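Local coordinates for cell division protein FtsI/penicillin binding protein 2 (Legionella pneumophila subsp. pneumophila ATCC 43290, PDB 4ZTK) that probably acts as a D,D-transpeptidase that cross-links septal peptidoglycan during cell division, through the penicillin-binding transpeptidase domain present in this crystal, at residues 45-51 and 273-279; 261-266 and 298-303; 19-25 and 55-60; 156-160 and 195-199; 82-86 and 179-185. All blocks are in the same frame, centred on the assembly; numbering follows the deposited sequence.

Contact 1 of 5, residues 45-51 and 273-279; sequences VIAIADP and RYVLLVV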
# COMPACT_ATOMS: atom_id res chain seq x y z
N VAL A 45 6.27 10.35 -3.81
CA VAL A 45 6.96 9.29 -4.54
C VAL A 45 5.95 8.36 -5.19
O VAL A 45 4.88 8.11 -4.64
CB VAL A 45 7.89 8.49 -3.60
CG1 VAL A 45 7.13 7.98 -2.38
CG2 VAL A 45 8.56 7.32 -4.34
N ILE A 46 6.28 7.89 -6.39
CA ILE A 46 5.51 6.84 -7.04
C ILE A 46 6.45 5.71 -7.46
O ILE A 46 7.52 5.96 -8.03
CB ILE A 46 4.78 7.34 -8.30
CG1 ILE A 46 3.81 8.47 -7.94
CG2 ILE A 46 4.03 6.20 -8.96
CD1 ILE A 46 3.18 9.11 -9.15
N ALA A 47 6.05 4.48 -7.19
CA ALA A 47 6.81 3.33 -7.63
C ALA A 47 5.91 2.35 -8.37
O ALA A 47 4.73 2.20 -8.03
CB ALA A 47 7.50 2.65 -6.46
N ILE A 48 6.46 1.71 -9.40
CA ILE A 48 5.77 0.67 -10.14
C ILE A 48 6.60 -0.60 -10.07
O ILE A 48 7.82 -0.54 -10.13
CB ILE A 48 5.59 1.03 -11.63
CG1 ILE A 48 5.18 2.50 -11.80
CG2 ILE A 48 4.60 0.08 -12.30
CD1 ILE A 48 3.83 2.81 -11.29
N ALA A 49 5.95 -1.74 -9.92
CA ALA A 49 6.65 -3.01 -9.88
C ALA A 49 5.96 -4.02 -10.78
O ALA A 49 4.76 -3.93 -11.05
CB ALA A 49 6.72 -3.55 -8.44
N ASP A 50 6.73 -5.00 -11.25
CA ASP A 50 6.22 -6.06 -12.11
C ASP A 50 5.65 -7.19 -11.26
O ASP A 50 6.35 -7.77 -10.43
CB ASP A 50 7.34 -6.56 -13.03
CG ASP A 50 7.03 -7.90 -13.65
OD1 ASP A 50 6.23 -7.95 -14.61
OD2 ASP A 50 7.59 -8.91 -13.18
N PRO A 51 4.36 -7.52 -11.46
CA PRO A 51 3.66 -8.54 -10.67
C PRO A 51 4.31 -9.93 -10.67
O PRO A 51 4.13 -10.66 -9.71
CB PRO A 51 2.28 -8.61 -11.34
CG PRO A 51 2.11 -7.28 -11.99
CD PRO A 51 3.47 -6.87 -12.44
N ARG A 273 -1.01 -6.25 -14.43
CA ARG A 273 0.09 -5.89 -15.32
C ARG A 273 1.08 -5.02 -14.56
O ARG A 273 2.28 -5.07 -14.82
CB ARG A 273 -0.45 -5.15 -16.54
CG ARG A 273 0.55 -4.97 -17.66
CD ARG A 273 0.04 -5.60 -18.95
NE ARG A 273 -1.29 -5.13 -19.30
CZ ARG A 273 -1.53 -4.06 -20.06
NH1 ARG A 273 -2.78 -3.70 -20.33
NH2 ARG A 273 -0.52 -3.35 -20.55
N TYR A 274 0.57 -4.23 -13.62
CA TYR A 274 1.42 -3.32 -12.86
C TYR A 274 1.02 -3.29 -11.39
O TYR A 274 -0.15 -3.36 -11.05
CB TYR A 274 1.33 -1.89 -13.42
CG TYR A 274 1.63 -1.79 -14.90
CD1 TYR A 274 2.93 -1.87 -15.37
CD2 TYR A 274 0.60 -1.62 -15.82
CE1 TYR A 274 3.20 -1.78 -16.73
CE2 TYR A 274 0.86 -1.53 -17.17
CZ TYR A 274 2.17 -1.61 -17.62
OH TYR A 274 2.43 -1.53 -18.97
N VAL A 275 2.02 -3.19 -10.52
CA VAL A 275 1.79 -2.91 -9.12
C VAL A 275 2.22 -1.48 -8.91
O VAL A 275 3.28 -1.07 -9.40
CB VAL A 275 2.61 -3.84 -8.20
CG1 VAL A 275 2.17 -3.67 -6.75
CG2 VAL A 275 2.50 -5.29 -8.65
N LEU A 276 1.40 -0.70 -8.21
CA LEU A 276 1.71 0.71 -8.00
C LEU A 276 1.60 1.09 -6.53
O LEU A 276 0.73 0.58 -5.82
CB LEU A 276 0.77 1.61 -8.80
CG LEU A 276 0.61 1.41 -10.31
CD1 LEU A 276 -0.37 0.29 -10.62
CD2 LEU A 276 0.14 2.71 -10.94
N LEU A 277 2.47 1.99 -6.10
CA LEU A 277 2.43 2.56 -4.77
C LEU A 277 2.65 4.06 -4.88
O LEU A 277 3.62 4.50 -5.52
CB LEU A 277 3.50 1.92 -3.88
CG LEU A 277 3.66 2.51 -2.47
CD1 LEU A 277 2.34 2.50 -1.71
CD2 LEU A 277 4.73 1.74 -1.68
N VAL A 278 1.75 4.83 -4.30
CA VAL A 278 1.85 6.28 -4.29
C VAL A 278 1.88 6.77 -2.85
O VAL A 278 1.04 6.38 -2.04
CB VAL A 278 0.64 6.94 -5.00
CG1 VAL A 278 0.71 8.44 -4.87
CG2 VAL A 278 0.59 6.53 -6.47
N VAL A 279 2.85 7.62 -2.53
CA VAL A 279 2.90 8.23 -1.21
C VAL A 279 3.13 9.73 -1.34
O VAL A 279 4.06 10.17 -2.02
CB VAL A 279 4.01 7.61 -0.33
CG1 VAL A 279 4.13 8.37 0.99
CG2 VAL A 279 3.72 6.15 -0.07
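Two neighbouring strands of the five-stranded antiparallel sheet of the transpeptidase domain meet here: 45-49 and 274-279 run at 161° to each other, their axes 4.6 Å apart at the closest. Val45 with Val279, Ala47 with Leu277 and Ala49 with Val275 form hydrogen-bonded pairs, each closed by two backbone bonds; Val45 N reaches Val279 O at 2.8 Å. Ile46 with Val278 and Ile48 with Leu276 are the non-hydrogen-bonded pairs between them, and Ile48 CA comes to 3.1 Å from Val275 O in a CA-H...O contact. The second torsion of Ile48 (-67°) turns CD1 alongside Leu276, 3.6 Å from its CG, while CG2 lies 4.0 Å from Tyr274 CB. Where the pairing ends, Pro51 lies against the start of the 273-279 segment: its CD sits 3.2 Å from Arg273 O, and its CG meets Val275 CG2 at 3.9 Å. Arg273 and Tyr274 both face Val267 on the next strand, a classic beta bulge. The face bearing Ile46, Ile48 and Leu276 is covered by helices 22-38 and 295-310; on the other, Ala47, Ala49 and Val275 pack on Ile189 and Ile193 of helix 189-200.

Contact 2 of 5, residues 261-266 and 298-303; sequences ALFAGY and LAAPVF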
# COMPACT_ATOMS: atom_id res chain seq x y z
N ALA A 261 0.04 10.35 2.94
CA ALA A 261 -1.14 9.84 2.25
C ALA A 261 -0.72 8.75 1.27
O ALA A 261 0.08 9.00 0.37
CB ALA A 261 -1.87 10.97 1.54
N LEU A 262 -1.26 7.55 1.44
CA LEU A 262 -0.78 6.39 0.71
C LEU A 262 -1.87 5.71 -0.10
O LEU A 262 -3.03 5.69 0.31
CB LEU A 262 -0.21 5.35 1.68
CG LEU A 262 0.93 5.71 2.64
CD1 LEU A 262 0.38 6.40 3.88
CD2 LEU A 262 1.72 4.46 3.01
N PHE A 263 -1.49 5.14 -1.24
CA PHE A 263 -2.37 4.22 -1.95
C PHE A 263 -1.54 3.16 -2.65
O PHE A 263 -0.64 3.46 -3.42
CB PHE A 263 -3.27 4.95 -2.95
CG PHE A 263 -4.38 4.08 -3.50
CD1 PHE A 263 -5.50 3.81 -2.74
CD2 PHE A 263 -4.29 3.55 -4.77
CE1 PHE A 263 -6.52 3.02 -3.24
CE2 PHE A 263 -5.31 2.76 -5.28
CZ PHE A 263 -6.43 2.49 -4.51
N ALA A 264 -1.86 1.90 -2.36
CA ALA A 264 -1.14 0.77 -2.91
C ALA A 264 -2.13 -0.12 -3.63
O ALA A 264 -3.21 -0.38 -3.12
CB ALA A 264 -0.44 0.00 -1.80
N GLY A 265 -1.76 -0.60 -4.81
CA GLY A 265 -2.65 -1.45 -5.56
C GLY A 265 -2.04 -2.06 -6.81
O GLY A 265 -0.83 -1.99 -7.03
N TYR A 266 -2.89 -2.67 -7.63
CA TYR A 266 -2.43 -3.31 -8.84
C TYR A 266 -3.56 -3.37 -9.87
O TYR A 266 -4.74 -3.30 -9.52
CB TYR A 266 -1.86 -4.70 -8.55
CG TYR A 266 -2.80 -5.62 -7.78
CD1 TYR A 266 -3.77 -6.36 -8.45
CD2 TYR A 266 -2.71 -5.74 -6.40
CE1 TYR A 266 -4.62 -7.20 -7.76
CE2 TYR A 266 -3.56 -6.59 -5.70
CZ TYR A 266 -4.51 -7.31 -6.39
OH TYR A 266 -5.37 -8.15 -5.71
N LEU A 298 -5.94 11.97 -1.85
CA LEU A 298 -4.73 12.47 -2.51
C LEU A 298 -3.99 11.44 -3.36
O LEU A 298 -3.68 11.70 -4.53
CB LEU A 298 -3.75 13.05 -1.47
CG LEU A 298 -4.26 14.17 -0.57
CD1 LEU A 298 -3.13 14.68 0.32
CD2 LEU A 298 -4.86 15.31 -1.39
N ALA A 299 -3.71 10.28 -2.78
CA ALA A 299 -2.85 9.29 -3.43
C ALA A 299 -3.61 8.46 -4.47
O ALA A 299 -3.05 8.09 -5.50
CB ALA A 299 -2.21 8.36 -2.39
N ALA A 300 -4.87 8.16 -4.17
CA ALA A 300 -5.69 7.36 -5.08
C ALA A 300 -5.91 7.98 -6.46
O ALA A 300 -5.80 7.28 -7.47
CB ALA A 300 -7.03 6.98 -4.42
N PRO A 301 -6.23 9.29 -6.53
CA PRO A 301 -6.38 9.82 -7.89
C PRO A 301 -5.07 9.84 -8.66
O PRO A 301 -5.10 9.74 -9.89
CB PRO A 301 -6.91 11.25 -7.65
CG PRO A 301 -6.59 11.56 -6.23
CD PRO A 301 -6.64 10.26 -5.50
N VAL A 302 -3.94 9.97 -7.97
CA VAL A 302 -2.64 9.93 -8.62
C VAL A 302 -2.38 8.53 -9.19
O VAL A 302 -1.94 8.39 -10.34
CB VAL A 302 -1.50 10.33 -7.66
CG1 VAL A 302 -0.15 10.15 -8.32
CG2 VAL A 302 -1.68 11.78 -7.21
N PHE A 303 -2.67 7.51 -8.38
CA PHE A 303 -2.64 6.11 -8.83
C PHE A 303 -3.44 5.95 -10.12
O PHE A 303 -2.97 5.33 -11.08
CB PHE A 303 -3.23 5.23 -7.73
CG PHE A 303 -3.32 3.76 -8.07
CD1 PHE A 303 -4.35 3.27 -8.87
CD2 PHE A 303 -2.42 2.85 -7.53
CE1 PHE A 303 -4.45 1.92 -9.16
CE2 PHE A 303 -2.52 1.49 -7.81
CZ PHE A 303 -3.54 1.03 -8.63
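Phe263 leaves strand 261-266 toward helix 298-303, and almost every atom of its side chain finds a partner there. CB rests on Ala299 CB at 3.6 Å, the point where the two backbones come nearest; Ala299 CB also packs against the strand backbone, 3.5 Å from Phe263 N. From there CG swings trans to the backbone N (chi1 -168°), which carries the ring along the helix toward its next turn. Ala300 lies over one face of the ring near CG and CD1, its CB 4.1 Å from the centroid of the Phe263 ring, a CH-pi contact. The opposite flank of the ring, CD2 and CE2, drives edge-on into Phe303: CD2 is 3.4 Å from Phe303 CD2, and CE2 stands 3.5 Å above the plane of the Phe303 ring, over its centre. The pair is T-shaped, with planes at 82°. Helix 295-310 is the C-terminal helix that lies against the sheet in this penicillin-recognising, beta-lactamase-like fold; its segment 298-303 runs at a signed crossing angle of -40° to strand 261-266, the kink at Pro301 falling between Ala300 and Phe303. Beyond Phe263 the strand presents Gly265, and with no side chain in the way Phe303 CE2 settles 3.7 Å from Gly265 CA. At the other end Ala261 CB meets Leu298 CD1 at 4.1 Å, while Phe303 touches Leu276 of the adjoining strand.

Contact 3 of 5, residues 19-25 and 55-60; sequences HLDPRMQ and NIIAFA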
# COMPACT_ATOMS: atom_id res chain seq x y z
N HIS A 19 16.04 -2.71 -13.19
CA HIS A 19 15.00 -3.19 -14.10
C HIS A 19 14.09 -2.09 -14.66
O HIS A 19 13.02 -2.37 -15.19
CB HIS A 19 14.14 -4.25 -13.40
CG HIS A 19 14.94 -5.33 -12.73
ND1 HIS A 19 15.49 -6.38 -13.43
CD2 HIS A 19 15.27 -5.52 -11.44
CE1 HIS A 19 16.13 -7.17 -12.59
NE2 HIS A 19 16.01 -6.68 -11.38
N LEU A 20 14.54 -0.85 -14.55
CA LEU A 20 13.72 0.31 -14.90
C LEU A 20 13.27 0.34 -16.36
O LEU A 20 14.04 0.05 -17.27
CB LEU A 20 14.45 1.61 -14.55
CG LEU A 20 14.00 2.31 -13.27
CD1 LEU A 20 13.83 1.32 -12.12
CD2 LEU A 20 14.99 3.39 -12.89
N ASP A 21 12.00 0.69 -16.57
CA ASP A 21 11.44 0.85 -17.91
C ASP A 21 11.21 2.33 -18.23
O ASP A 21 10.38 2.99 -17.60
CB ASP A 21 10.12 0.09 -18.04
CG ASP A 21 9.47 0.30 -19.40
OD1 ASP A 21 10.18 0.19 -20.42
OD2 ASP A 21 8.25 0.58 -19.44
N PRO A 22 11.95 2.85 -19.23
CA PRO A 22 11.95 4.27 -19.61
C PRO A 22 10.56 4.85 -19.90
O PRO A 22 10.33 6.02 -19.60
CB PRO A 22 12.82 4.29 -20.88
CG PRO A 22 12.93 2.86 -21.31
CD PRO A 22 12.86 2.06 -20.07
N ARG A 23 9.66 4.06 -20.48
CA ARG A 23 8.30 4.53 -20.72
C ARG A 23 7.54 4.72 -19.41
O ARG A 23 6.84 5.72 -19.21
CB ARG A 23 7.55 3.54 -21.62
CG ARG A 23 6.13 3.98 -21.97
CD ARG A 23 5.20 2.79 -22.14
NE ARG A 23 3.84 3.20 -22.47
CZ ARG A 23 2.78 2.41 -22.38
NH1 ARG A 23 2.91 1.16 -21.95
NH2 ARG A 23 1.57 2.87 -22.70
N MSE A 24 7.66 3.75 -18.50
CA MSE A 24 7.00 3.84 -17.21
C MSE A 24 7.61 4.96 -16.37
O MSE A 24 6.90 5.70 -15.69
CB MSE A 24 7.09 2.52 -16.44
CG MSE A 24 6.26 1.38 -17.01
SE MSE A 24 4.35 1.77 -17.17
CE MSE A 24 4.05 2.74 -15.50
N GLN A 25 8.93 5.08 -16.44
CA GLN A 25 9.66 6.08 -15.67
C GLN A 25 9.21 7.49 -16.01
O GLN A 25 8.99 8.31 -15.12
CB GLN A 25 11.16 5.95 -15.92
CG GLN A 25 11.99 6.89 -15.08
CD GLN A 25 11.81 6.64 -13.59
OE1 GLN A 25 11.46 5.54 -13.18
NE2 GLN A 25 12.04 7.66 -12.78
N ASN A 55 10.16 -6.94 -9.29
CA ASN A 55 11.16 -5.93 -9.64
C ASN A 55 10.54 -4.55 -9.79
O ASN A 55 9.47 -4.42 -10.37
CB ASN A 55 11.86 -6.31 -10.95
CG ASN A 55 12.68 -7.57 -10.83
OD1 ASN A 55 13.23 -7.87 -9.77
ND2 ASN A 55 12.76 -8.32 -11.92
N ILE A 56 11.22 -3.54 -9.27
CA ILE A 56 10.82 -2.15 -9.50
C ILE A 56 11.12 -1.81 -10.95
O ILE A 56 12.25 -1.99 -11.41
CB ILE A 56 11.62 -1.19 -8.62
CG1 ILE A 56 11.49 -1.59 -7.15
CG2 ILE A 56 11.16 0.25 -8.84
CD1 ILE A 56 10.09 -1.55 -6.65
N ILE A 57 10.12 -1.32 -11.67
CA ILE A 57 10.31 -0.95 -13.07
C ILE A 57 10.18 0.55 -13.29
O ILE A 57 10.42 1.05 -14.39
CB ILE A 57 9.36 -1.70 -14.01
CG1 ILE A 57 7.91 -1.34 -13.71
CG2 ILE A 57 9.58 -3.20 -13.91
CD1 ILE A 57 6.91 -2.05 -14.59
N ALA A 58 9.77 1.26 -12.25
CA ALA A 58 9.78 2.72 -12.26
C ALA A 58 9.74 3.26 -10.84
O ALA A 58 9.11 2.68 -9.96
CB ALA A 58 8.62 3.26 -13.08
N PHE A 59 10.42 4.38 -10.64
CA PHE A 59 10.53 5.00 -9.33
C PHE A 59 10.83 6.48 -9.53
O PHE A 59 11.85 6.82 -10.13
CB PHE A 59 11.66 4.34 -8.54
CG PHE A 59 11.74 4.76 -7.09
CD1 PHE A 59 12.26 6.00 -6.74
CD2 PHE A 59 11.31 3.91 -6.09
CE1 PHE A 59 12.33 6.38 -5.41
CE2 PHE A 59 11.38 4.29 -4.76
CZ PHE A 59 11.89 5.52 -4.42
N ALA A 60 9.96 7.35 -9.05
CA ALA A 60 10.23 8.79 -9.12
C ALA A 60 9.75 9.51 -7.88
O ALA A 60 8.72 9.15 -7.30
CB ALA A 60 9.59 9.39 -10.36
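His19 lays its imidazole flat over the side-chain amide of Asn55. The two planes are 9° apart, with His19 CD2 3.4 Å from Asn55 CG, and the stack forms one end of the contact. Further along, the chain of 19-25 follows the uneven outline of strand 56-60. Leu20 backs away at CB, but its end turns in again and puts CD1 beside the strand backbone, 3.7 Å from Ile56 O. The next protrusion is Ile57 O, at the bulge in which Ile57 and Ala58 both face Ile48; the concave turn ahead of helix 22-38 receives it, and Asp21 N donates to Ile57 O at 2.7 Å in an almost straight bond. The small Ala58 leaves a hollow that two residues fill: CB of Met24 (a selenomethionine here) lies 3.8 Å from Ala58 CB, and Gln25 OE1 lies 3.6 Å from the same Ala58 CB. The Gln25 chain is extended at chi1 and bent at chi2 (61°), which aims the carboxamide at the backbone of Phe59. Gln25 OE1 accepts from Phe59 N at 3.0 Å, on an in-plane lone pair, and Gln25 NE2 donates to Phe59 O at 2.8 Å, rising 52° out of that carbonyl's plane. NE2 is shared with Glu29 of the same helix. A side-chain amide thus occupies the place of a neighbouring strand along 56-63, an outermost strand of the sheet, while Asp21 stands at the N-cap of helix 22-38, where its OD2 accepts a weak capping bond from Met24 N.

Contact 4 of 5, residues 156-160 and 195-199; sequences TEFGF and SYAIL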
# COMPACT_ATOMS: atom_id res chain seq x y z
N THR A 156 5.49 -11.83 8.10
CA THR A 156 6.91 -11.96 7.81
C THR A 156 7.09 -12.59 6.44
O THR A 156 7.91 -12.14 5.64
CB THR A 156 7.63 -12.80 8.89
OG1 THR A 156 7.69 -12.05 10.11
CG2 THR A 156 9.06 -13.16 8.46
N GLU A 157 6.29 -13.61 6.16
CA GLU A 157 6.31 -14.26 4.85
C GLU A 157 5.91 -13.33 3.71
O GLU A 157 6.31 -13.54 2.56
CB GLU A 157 5.42 -15.50 4.86
CG GLU A 157 6.01 -16.65 5.67
CD GLU A 157 5.10 -17.86 5.72
OE1 GLU A 157 5.44 -18.83 6.44
OE2 GLU A 157 4.04 -17.84 5.06
N PHE A 158 5.11 -12.31 4.01
CA PHE A 158 4.74 -11.30 3.02
C PHE A 158 5.82 -10.24 2.82
O PHE A 158 5.67 -9.34 1.99
CB PHE A 158 3.43 -10.61 3.40
CG PHE A 158 2.20 -11.32 2.91
CD1 PHE A 158 1.91 -11.40 1.56
CD2 PHE A 158 1.31 -11.90 3.81
CE1 PHE A 158 0.78 -12.05 1.10
CE2 PHE A 158 0.17 -12.55 3.37
CZ PHE A 158 -0.10 -12.63 2.01
N GLY A 159 6.90 -10.33 3.59
CA GLY A 159 8.01 -9.40 3.45
C GLY A 159 8.01 -8.28 4.48
O GLY A 159 8.77 -7.32 4.35
N PHE A 160 7.17 -8.39 5.50
CA PHE A 160 7.12 -7.38 6.55
C PHE A 160 8.06 -7.70 7.71
O PHE A 160 8.19 -8.85 8.14
CB PHE A 160 5.69 -7.19 7.07
CG PHE A 160 4.76 -6.58 6.07
CD1 PHE A 160 4.74 -5.21 5.89
CD2 PHE A 160 3.92 -7.37 5.31
CE1 PHE A 160 3.88 -4.63 4.96
CE2 PHE A 160 3.06 -6.81 4.37
CZ PHE A 160 3.04 -5.43 4.20
N SER A 195 5.53 -6.42 -1.24
CA SER A 195 4.50 -7.15 -0.51
C SER A 195 3.19 -7.15 -1.30
O SER A 195 2.52 -8.18 -1.41
CB SER A 195 4.29 -6.54 0.88
OG SER A 195 5.48 -6.68 1.65
N TYR A 196 2.83 -6.00 -1.87
CA TYR A 196 1.64 -5.95 -2.71
C TYR A 196 1.82 -6.76 -4.00
O TYR A 196 0.85 -7.30 -4.53
CB TYR A 196 1.22 -4.50 -2.99
CG TYR A 196 0.28 -3.98 -1.94
CD1 TYR A 196 0.76 -3.41 -0.77
CD2 TYR A 196 -1.09 -4.11 -2.09
CE1 TYR A 196 -0.10 -2.96 0.22
CE2 TYR A 196 -1.96 -3.66 -1.11
CZ TYR A 196 -1.46 -3.10 0.04
OH TYR A 196 -2.32 -2.65 1.01
N ALA A 197 3.05 -6.86 -4.47
CA ALA A 197 3.33 -7.65 -5.67
C ALA A 197 2.98 -9.12 -5.43
O ALA A 197 2.57 -9.82 -6.35
CB ALA A 197 4.79 -7.50 -6.09
N ILE A 198 3.12 -9.57 -4.19
CA ILE A 198 2.77 -10.94 -3.85
C ILE A 198 1.28 -11.19 -4.07
O ILE A 198 0.88 -12.20 -4.65
CB ILE A 198 3.18 -11.29 -2.41
CG1 ILE A 198 4.71 -11.25 -2.27
CG2 ILE A 198 2.65 -12.67 -2.02
CD1 ILE A 198 5.22 -11.59 -0.89
N LEU A 199 0.45 -10.25 -3.62
CA LEU A 199 -0.99 -10.34 -3.82
C LEU A 199 -1.34 -10.30 -5.30
O LEU A 199 -2.23 -11.02 -5.75
CB LEU A 199 -1.71 -9.21 -3.08
CG LEU A 199 -1.50 -9.13 -1.57
CD1 LEU A 199 -2.20 -7.89 -1.01
CD2 LEU A 199 -2.01 -10.39 -0.87
O HOH W 1 8.69 -6.81 1.07
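With chi1 at -64°, Ser195 holds OG on the side away from its own carbonyl carbon, where it faces the end of helix 148-157; with chi1 at -87°, Phe158 turns its ring along the flank of helix 195-199 instead. The hydroxyl is then hydrogen-bonded to Phe158 O at 2.7 Å, arriving 31° out of the carbonyl plane. That carbonyl stands at the helix C-terminus, where the chain turns through Gly159 in a Schellman motif before running on to Phe160. The Phe160 ring comes in from another side, roughly at right angles to the bond, and turns a face to the serine: OG lies 3.6 Å above its plane, offset toward the rim. Phe158 meets the next turn of the helix through CE1, which touches Ile198 CG2 at 3.7 Å; Leu199, whose side chain runs at about a right angle to that of Phe158, meets CE1 with CD2 at 3.8 Å. Ile198 CD1 covers the Phe158 carbonyl oxygen at 3.7 Å. Both phenylalanines also pack edge-to-face with Phe85 of helix 83-92, beside Ser195 and Leu199. A water donates to Ser195 OG at 3.3 Å and, weakly, to Gly159 O. Since OG is also hydrogen-bonded to Ser191 O one turn back, its one proton is probably shared between the two carbonyls; the bond to Phe158 O is the one linking the helix end to helix 189-200.

Contact 5 of 5, residues 82-86 and 179-185; sequences IKPFI and AALGENI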
# COMPACT_ATOMS: atom_id res chain seq x y z
N ILE A 82 -1.45 -2.08 5.52
CA ILE A 82 -1.16 -3.40 6.10
C ILE A 82 -2.41 -4.27 6.18
O ILE A 82 -2.32 -5.49 6.20
CB ILE A 82 -0.54 -3.29 7.52
CG1 ILE A 82 0.11 -4.62 7.93
CG2 ILE A 82 -1.61 -2.93 8.56
CD1 ILE A 82 1.22 -5.04 7.05
N LYS A 83 -3.58 -3.63 6.23
CA LYS A 83 -4.84 -4.32 6.51
C LYS A 83 -5.15 -5.54 5.63
O LYS A 83 -5.60 -6.56 6.14
CB LYS A 83 -6.02 -3.34 6.53
CG LYS A 83 -6.10 -2.48 7.80
CD LYS A 83 -7.24 -1.46 7.73
CE LYS A 83 -7.56 -0.87 9.10
NZ LYS A 83 -6.40 -0.14 9.70
N PRO A 84 -4.92 -5.44 4.30
CA PRO A 84 -5.15 -6.62 3.45
C PRO A 84 -4.35 -7.85 3.88
O PRO A 84 -4.84 -8.97 3.74
CB PRO A 84 -4.68 -6.16 2.07
CG PRO A 84 -4.92 -4.70 2.07
CD PRO A 84 -4.61 -4.25 3.48
N PHE A 85 -3.14 -7.64 4.40
CA PHE A 85 -2.29 -8.75 4.82
C PHE A 85 -2.73 -9.34 6.16
O PHE A 85 -2.64 -10.56 6.37
CB PHE A 85 -0.82 -8.31 4.86
CG PHE A 85 -0.34 -7.76 3.54
CD1 PHE A 85 0.14 -8.60 2.55
CD2 PHE A 85 -0.37 -6.39 3.29
CE1 PHE A 85 0.58 -8.10 1.34
CE2 PHE A 85 0.07 -5.88 2.08
CZ PHE A 85 0.55 -6.74 1.09
N ILE A 86 -3.21 -8.49 7.06
CA ILE A 86 -3.82 -8.95 8.30
C ILE A 86 -5.01 -9.84 7.97
O ILE A 86 -5.14 -10.94 8.51
CB ILE A 86 -4.32 -7.77 9.16
CG1 ILE A 86 -3.15 -6.93 9.67
CG2 ILE A 86 -5.14 -8.27 10.34
CD1 ILE A 86 -2.24 -7.65 10.64
N ALA A 179 -0.11 -3.77 15.05
CA ALA A 179 0.12 -4.43 13.77
C ALA A 179 -1.01 -4.15 12.79
O ALA A 179 -0.78 -3.83 11.63
CB ALA A 179 0.28 -5.93 13.97
N ALA A 180 -2.25 -4.26 13.27
CA ALA A 180 -3.42 -4.06 12.42
C ALA A 180 -3.51 -2.62 11.94
O ALA A 180 -4.07 -2.35 10.88
CB ALA A 180 -4.69 -4.46 13.16
N LEU A 181 -2.95 -1.70 12.72
CA LEU A 181 -2.92 -0.30 12.33
C LEU A 181 -1.68 0.04 11.51
O LEU A 181 -1.55 1.14 10.99
CB LEU A 181 -2.98 0.59 13.57
CG LEU A 181 -4.28 0.41 14.35
CD1 LEU A 181 -4.29 1.32 15.54
CD2 LEU A 181 -5.46 0.68 13.45
N GLY A 182 -0.77 -0.93 11.39
CA GLY A 182 0.47 -0.71 10.66
C GLY A 182 1.33 0.30 11.39
O GLY A 182 2.08 1.05 10.77
N GLU A 183 1.20 0.32 12.71
CA GLU A 183 1.90 1.28 13.57
C GLU A 183 3.32 0.84 13.94
O GLU A 183 4.26 1.64 13.89
CB GLU A 183 1.06 1.52 14.83
CG GLU A 183 1.57 2.62 15.74
CD GLU A 183 0.61 2.92 16.88
OE1 GLU A 183 0.93 2.59 18.04
OE2 GLU A 183 -0.47 3.49 16.61
N ASN A 184 3.49 -0.43 14.30
CA ASN A 184 4.80 -0.93 14.72
C ASN A 184 5.54 -1.71 13.64
O ASN A 184 6.19 -2.72 13.93
CB ASN A 184 4.70 -1.75 16.02
CG ASN A 184 3.91 -3.04 15.84
OD1 ASN A 184 2.90 -3.08 15.14
ND2 ASN A 184 4.38 -4.11 16.49
N ILE A 185 5.45 -1.25 12.40
CA ILE A 185 6.05 -1.97 11.28
C ILE A 185 6.81 -1.03 10.35
O ILE A 185 6.20 -0.21 9.67
CB ILE A 185 4.98 -2.74 10.48
CG1 ILE A 185 4.14 -3.64 11.40
CG2 ILE A 185 5.63 -3.58 9.39
CD1 ILE A 185 2.99 -4.34 10.72
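Ile82 meets the peptide groups of the 179-182 turn at their oxygen ends rather than over a face: its CG2 lies 3.3 Å from Ala179 O and 3.4 Å from Ala180 O, with Gly182 N 3.6 Å from the same Ile82 CG2. In its own segment, the Phe85 ring has Ile82 O at its edge, in plane, and packs edge-to-face with Tyr196. The first torsion of Ile82 sets CG1 trans to the backbone N (chi1 -164°) and carries it on toward Ile185, so that the two isoleucines meet tip to tip, CG1 to CD1 at 4.0 Å. One helical turn on, Ile86 CG1 abuts Ala180 CA at 4.0 Å. Helix 172-181 ends here in a Schellman motif at Gly182, which has no side chain to obstruct the isoleucine. Lys83 runs out extended and bends only at its last torsion, bringing NZ to 3.4 Å from Ala180 O, a weak hydrogen bond, with Leu181 CD2 alongside. Its main partners are Ser80 OG and Asn136 OD1. Ser80 and Lys83 fit the SxxK motif of penicillin-binding proteins, and Ser134 and Asn136 probably the SxN motif, so the helix-end carbonyl may be a secondary partner helping to position a probable active-site amine.

In the fold
Contacts 1, 2 and 3 share one sheet. Strand 274-281 joins contacts 1 and 2 through Leu276 N to Gly265 O (2.8 Å), and strand 43-49 joins contacts 1 and 3 through Ile48 O to Ile57 N (2.9 Å). Contacts 4 and 5 form the helical side, their centres 12 Å apart, and meet around Phe85, whose CD1 is 3.4 Å from Phe158 CG. Helix 189-200 bridges the halves: Tyr196 of contact 4 touches Ala264 of contact 2 and Val275 of contact 1. The probable active site lies at contact 5, with a bound buffer molecule about 6 Å from the Lys83 side chain; contact 3 is the remotest, about 27 Å away between centres.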